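Long-range contact in N-acetylglucosamine-specific lectin (PDB 6A7T), which probably binds carbohydrates containing N-acetylglucosamine, as a C-type lectin whose sugar recognition does not depend on calcium: residues 90-102 with 113-125. Numbering follows the deposited sequence.
Sequences GGSWDAEHSEYRW and WGPNRPDADEGCM
The ring of Y100 is covered on both faces: W93 CE3 lies over one and W113 CH2 over the other, each offset toward the rim. W113 presents its edge, making a T-shaped pair in which the centroids of the Y100 ring and the six-membered ring of W113 are 5.2 Å apart and the planes 68° apart. P118 and Y100 run past each other in opposite directions, with Y100 CE2 3.5 Å from P118 CB. W113 is sandwiched in turn, with P118 CD over the centre of one face and M125 CE against the opposite face. The W93 indole takes the backbone N of E122 and the CB of D121 on one face, and E99 N on the other; D121 CB stands 3.6 Å from the centroid of its six-membered ring, 14° off the normal, a CH-pi contact. With CG anti to the backbone N (chi1 -177°), the W93 ring is carried against the backbone and side chains of D121 and E122. These contacts dock the loop leading into strand 124-130 of the C-type lectin domain onto the hairpin of strands 86-94 and 99-102. Antiparallel pairing begins at S92 and C124, a non-hydrogen-bonded pair flanked by bonds from M125 N to G91 O (2.9 Å) and from W93 N to G123 O (3.0 Å). Two bonds grip the phenol of Y100: its OH donates to A120 O at 2.6 Å, tilted from the carbonyl plane, and accepts a weak bond from G123 N at 3.0 Å. The loop held this way carries R117, a residue of the N-acetylglucosamine site, and D119, which coordinates a second calcium; neither that calcium nor the sugar is bound to this chain. M125 SD lies oblique to the rings of Y100 and W102, two Met-aromatic contacts, 5.2 Å from the centroid of the Y100 ring and equally far from that of the six-membered ring of W102; the bend at chi3 turns CE toward W102 and the face of W113.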
loop_
_atom_site.group_PDB
_atom_site.type_symbol
_atom_site.label_atom_id
_atom_site.label_comp_id
_atom_site.label_asym_id
_atom_site.label_seq_id
_atom_site.Cartn_x
_atom_site.Cartn_y
_atom_site.Cartn_z
ATOM N N GLY A 90 14.541 -5.104 -9.245
ATOM C CA GLY A 90 13.866 -5.858 -10.314
ATOM C C GLY A 90 13.793 -5.077 -11.614
ATOM O O GLY A 90 12.720 -5.013 -12.222
ATOM N N GLY A 91 14.937 -4.553 -12.065
ATOM C CA GLY A 91 15.015 -3.927 -13.413
ATOM C C GLY A 91 16.251 -4.375 -14.134
ATOM O O GLY A 91 17.288 -4.698 -13.570
ATOM N N SER A 92 16.162 -4.429 -15.460
ATOM C CA SER A 92 17.216 -4.969 -16.266
ATOM C C SER A 92 16.904 -4.612 -17.726
ATOM O O SER A 92 15.832 -4.210 -18.069
ATOM C CB SER A 92 17.389 -6.484 -16.127
ATOM O OG SER A 92 16.276 -7.155 -16.666
ATOM N N TRP A 93 17.905 -4.840 -18.540
ATOM C CA TRP A 93 17.874 -4.593 -19.956
ATOM C C TRP A 93 16.956 -5.598 -20.626
ATOM O O TRP A 93 17.124 -6.807 -20.478
ATOM C CB TRP A 93 19.272 -4.695 -20.548
ATOM C CG TRP A 93 19.310 -4.376 -22.010
ATOM C CD1 TRP A 93 19.358 -5.255 -23.063
ATOM C CD2 TRP A 93 19.326 -3.061 -22.575
ATOM N NE1 TRP A 93 19.382 -4.558 -24.249
ATOM C CE2 TRP A 93 19.370 -3.215 -23.980
ATOM C CE3 TRP A 93 19.320 -1.786 -22.025
ATOM C CZ2 TRP A 93 19.420 -2.116 -24.834
ATOM C CZ3 TRP A 93 19.337 -0.703 -22.867
ATOM C CH2 TRP A 93 19.397 -0.872 -24.248
ATOM N N ASP A 94 16.010 -5.053 -21.360
ATOM C CA ASP A 94 15.094 -5.857 -22.182
ATOM C C ASP A 94 15.558 -5.724 -23.632
ATOM O O ASP A 94 15.504 -4.608 -24.166
ATOM C CB ASP A 94 13.677 -5.355 -22.074
ATOM C CG ASP A 94 12.622 -6.182 -22.771
ATOM O OD1 ASP A 94 12.560 -6.157 -24.030
ATOM O OD2 ASP A 94 11.860 -6.873 -22.015
ATOM N N ALA A 95 16.007 -6.834 -24.222
ATOM C CA ALA A 95 16.672 -6.774 -25.506
ATOM C C ALA A 95 15.641 -6.426 -26.585
ATOM O O ALA A 95 15.994 -5.731 -27.583
ATOM C CB ALA A 95 17.436 -8.023 -25.787
ATOM N N GLU A 96 14.424 -6.976 -26.494
ATOM C CA GLU A 96 13.425 -6.687 -27.536
ATOM C C GLU A 96 13.086 -5.181 -27.570
ATOM O O GLU A 96 13.004 -4.578 -28.673
ATOM C CB GLU A 96 12.175 -7.548 -27.364
ATOM C CG GLU A 96 12.429 -9.011 -27.676
ATOM C CD GLU A 96 12.879 -9.907 -26.519
ATOM O OE1 GLU A 96 13.405 -9.369 -25.481
ATOM O OE2 GLU A 96 12.792 -11.158 -26.680
ATOM N N HIS A 97 12.852 -4.579 -26.392
ATOM C CA HIS A 97 12.504 -3.172 -26.309
ATOM C C HIS A 97 13.743 -2.297 -26.496
ATOM O O HIS A 97 13.611 -1.127 -26.908
ATOM C CB HIS A 97 11.875 -2.801 -24.967
ATOM C CG HIS A 97 10.472 -3.209 -24.786
ATOM N ND1 HIS A 97 9.433 -2.675 -25.507
ATOM C CD2 HIS A 97 9.936 -4.055 -23.884
ATOM C CE1 HIS A 97 8.314 -3.196 -25.065
ATOM N NE2 HIS A 97 8.606 -4.042 -24.077
ATOM N N SER A 98 14.926 -2.848 -26.208
ATOM C CA SER A 98 16.210 -2.141 -26.274
ATOM C C SER A 98 16.211 -0.988 -25.258
ATOM O O SER A 98 16.554 0.160 -25.550
ATOM C CB SER A 98 16.517 -1.669 -27.692
ATOM O OG SER A 98 17.876 -1.920 -28.075
ATOM N N GLU A 99 15.822 -1.306 -24.029
ATOM C CA GLU A 99 15.904 -0.375 -22.970
ATOM C C GLU A 99 15.748 -1.109 -21.650
ATOM O O GLU A 99 15.362 -2.228 -21.640
ATOM C CB GLU A 99 14.796 0.666 -23.070
ATOM C CG GLU A 99 13.396 0.168 -22.912
ATOM C CD GLU A 99 12.358 1.190 -23.333
ATOM O OE1 GLU A 99 12.757 2.174 -23.991
ATOM O OE2 GLU A 99 11.182 1.049 -22.963
ATOM N N TYR A 100 15.966 -0.392 -20.556
ATOM C CA TYR A 100 15.688 -0.940 -19.250
ATOM C C TYR A 100 14.166 -1.009 -19.012
ATOM O O TYR A 100 13.369 -0.083 -19.253
ATOM C CB TYR A 100 16.489 -0.164 -18.176
ATOM C CG TYR A 100 17.972 -0.384 -18.248
ATOM C CD1 TYR A 100 18.585 -1.436 -17.587
ATOM C CD2 TYR A 100 18.799 0.470 -18.978
ATOM C CE1 TYR A 100 19.941 -1.675 -17.655
ATOM C CE2 TYR A 100 20.157 0.246 -19.066
ATOM C CZ TYR A 100 20.738 -0.852 -18.448
ATOM O OH TYR A 100 22.047 -1.178 -18.523
ATOM N N ARG A 101 13.730 -2.152 -18.458
ATOM C CA ARG A 101 12.370 -2.443 -18.085
ATOM C C ARG A 101 12.361 -3.135 -16.704
ATOM O O ARG A 101 13.328 -3.782 -16.319
ATOM C CB ARG A 101 11.716 -3.394 -19.098
ATOM C CG ARG A 101 11.729 -2.910 -20.543
ATOM C CD ARG A 101 10.830 -1.730 -20.787
ATOM N NE ARG A 101 9.418 -2.074 -20.774
ATOM C CZ ARG A 101 8.508 -1.609 -21.637
ATOM N NH1 ARG A 101 8.853 -0.657 -22.481
ATOM N NH2 ARG A 101 7.276 -2.115 -21.638
ATOM N N TRP A 102 11.259 -2.979 -16.000
ATOM C CA TRP A 102 11.034 -3.769 -14.797
ATOM C C TRP A 102 10.854 -5.225 -15.200
ATOM O O TRP A 102 10.455 -5.519 -16.303
ATOM C CB TRP A 102 9.832 -3.260 -14.007
ATOM C CG TRP A 102 10.019 -1.859 -13.524
ATOM C CD1 TRP A 102 9.245 -0.779 -13.827
ATOM C CD2 TRP A 102 11.037 -1.377 -12.640
ATOM N NE1 TRP A 102 9.703 0.357 -13.204
ATOM C CE2 TRP A 102 10.818 0.017 -12.490
ATOM C CE3 TRP A 102 12.129 -1.975 -11.992
ATOM C CZ2 TRP A 102 11.637 0.796 -11.680
ATOM C CZ3 TRP A 102 12.964 -1.190 -11.235
ATOM C CH2 TRP A 102 12.723 0.188 -11.099
ATOM N N TRP A 113 16.923 7.143 -11.700
ATOM C CA TRP A 113 18.302 6.905 -12.011
ATOM C C TRP A 113 19.186 7.947 -11.330
ATOM O O TRP A 113 18.750 9.073 -11.218
ATOM C CB TRP A 113 18.533 6.982 -13.516
ATOM C CG TRP A 113 17.914 5.847 -14.277
ATOM C CD1 TRP A 113 16.736 5.848 -14.952
ATOM C CD2 TRP A 113 18.455 4.532 -14.400
ATOM N NE1 TRP A 113 16.542 4.628 -15.549
ATOM C CE2 TRP A 113 17.607 3.833 -15.280
ATOM C CE3 TRP A 113 19.661 3.949 -14.024
ATOM C CZ2 TRP A 113 17.858 2.518 -15.642
ATOM C CZ3 TRP A 113 19.929 2.653 -14.396
ATOM C CH2 TRP A 113 19.043 1.968 -15.242
ATOM N N GLY A 114 20.414 7.549 -10.983
ATOM C CA GLY A 114 21.433 8.477 -10.516
ATOM C C GLY A 114 21.933 9.296 -11.689
ATOM O O GLY A 114 21.660 8.986 -12.846
ATOM N N PRO A 115 22.669 10.396 -11.430
ATOM C CA PRO A 115 23.056 11.266 -12.534
ATOM C C PRO A 115 23.844 10.484 -13.599
ATOM O O PRO A 115 24.716 9.735 -13.262
ATOM C CB PRO A 115 23.928 12.318 -11.834
ATOM C CG PRO A 115 23.616 12.233 -10.347
ATOM C CD PRO A 115 23.145 10.809 -10.100
ATOM N N ASN A 116 23.547 10.730 -14.880
ATOM C CA ASN A 116 24.301 10.183 -16.019
ATOM C C ASN A 116 24.276 8.643 -16.017
ATOM O O ASN A 116 25.313 7.998 -16.325
ATOM C CB ASN A 116 25.720 10.728 -16.047
ATOM C CG ASN A 116 25.703 12.244 -15.981
ATOM O OD1 ASN A 116 25.003 12.890 -16.761
ATOM N ND2 ASN A 116 26.395 12.800 -15.001
ATOM N N ARG A 117 23.129 8.131 -15.595
ATOM C CA ARG A 117 22.773 6.703 -15.544
ATOM C C ARG A 117 21.413 6.539 -16.226
ATOM O O ARG A 117 20.507 7.362 -16.097
ATOM C CB ARG A 117 22.729 6.231 -14.079
ATOM C CG ARG A 117 24.066 6.205 -13.354
ATOM C CD ARG A 117 25.167 5.478 -14.067
ATOM N NE ARG A 117 26.379 5.388 -13.293
ATOM C CZ ARG A 117 27.329 6.310 -13.313
ATOM N NH1 ARG A 117 27.205 7.344 -14.125
ATOM N NH2 ARG A 117 28.417 6.172 -12.576
ATOM N N PRO A 118 21.244 5.422 -16.960
ATOM C CA PRO A 118 22.251 4.394 -17.091
ATOM C C PRO A 118 23.486 4.750 -17.934
ATOM O O PRO A 118 23.390 5.397 -18.970
ATOM C CB PRO A 118 21.485 3.262 -17.791
ATOM C CG PRO A 118 20.408 3.992 -18.579
ATOM C CD PRO A 118 20.038 5.207 -17.734
ATOM N N ASP A 119 24.650 4.312 -17.497
ATOM C CA ASP A 119 25.856 4.591 -18.226
ATOM C C ASP A 119 25.952 3.740 -19.508
ATOM O O ASP A 119 26.549 4.146 -20.526
ATOM C CB ASP A 119 27.063 4.322 -17.348
ATOM C CG ASP A 119 28.339 4.574 -18.114
ATOM O OD1 ASP A 119 28.560 5.739 -18.465
ATOM O OD2 ASP A 119 29.074 3.596 -18.374
ATOM N N ALA A 120 25.397 2.529 -19.476
ATOM C CA ALA A 120 25.595 1.538 -20.569
ATOM C C ALA A 120 24.358 0.622 -20.674
ATOM O O ALA A 120 23.531 0.537 -19.766
ATOM C CB ALA A 120 26.847 0.739 -20.351
ATOM N N ASP A 121 24.192 0.018 -21.854
ATOM C CA ASP A 121 23.115 -0.944 -22.089
ATOM C C ASP A 121 23.470 -2.266 -21.418
ATOM O O ASP A 121 24.564 -2.462 -20.943
ATOM C CB ASP A 121 22.923 -1.160 -23.603
ATOM C CG ASP A 121 22.549 0.074 -24.419
ATOM O OD1 ASP A 121 22.109 1.088 -23.846
ATOM O OD2 ASP A 121 22.663 -0.011 -25.669
ATOM N N GLU A 122 22.497 -3.208 -21.436
ATOM C CA GLU A 122 22.746 -4.633 -21.244
ATOM C C GLU A 122 23.098 -4.937 -19.788
ATOM O O GLU A 122 23.772 -5.892 -19.499
ATOM C CB GLU A 122 23.840 -5.133 -22.186
ATOM C CG GLU A 122 23.461 -4.876 -23.638
ATOM C CD GLU A 122 24.182 -5.734 -24.664
ATOM O OE1 GLU A 122 25.227 -6.331 -24.324
ATOM O OE2 GLU A 122 23.643 -5.826 -25.783
ATOM N N GLY A 123 22.569 -4.131 -18.892
ATOM C CA GLY A 123 22.856 -4.364 -17.486
ATOM C C GLY A 123 21.652 -4.745 -16.645
ATOM O O GLY A 123 20.527 -4.921 -17.134
ATOM N N CYS A 124 21.915 -4.858 -15.337
ATOM C CA CYS A 124 20.853 -5.009 -14.342
ATOM C C CYS A 124 20.944 -3.856 -13.350
ATOM O O CYS A 124 21.997 -3.260 -13.239
ATOM C CB CYS A 124 20.985 -6.343 -13.633
ATOM S SG CYS A 124 20.784 -7.722 -14.784
ATOM N N MET A 125 19.842 -3.591 -12.652
ATOM C CA MET A 125 19.754 -2.376 -11.849
ATOM C C MET A 125 19.919 -2.661 -10.354
ATOM O O MET A 125 19.500 -3.696 -9.822
ATOM C CB MET A 125 18.444 -1.643 -12.086
ATOM C CG MET A 125 18.213 -1.225 -13.572
ATOM S SD MET A 125 16.612 -0.652 -13.984
ATOM C CE MET A 125 16.514 0.772 -12.888
#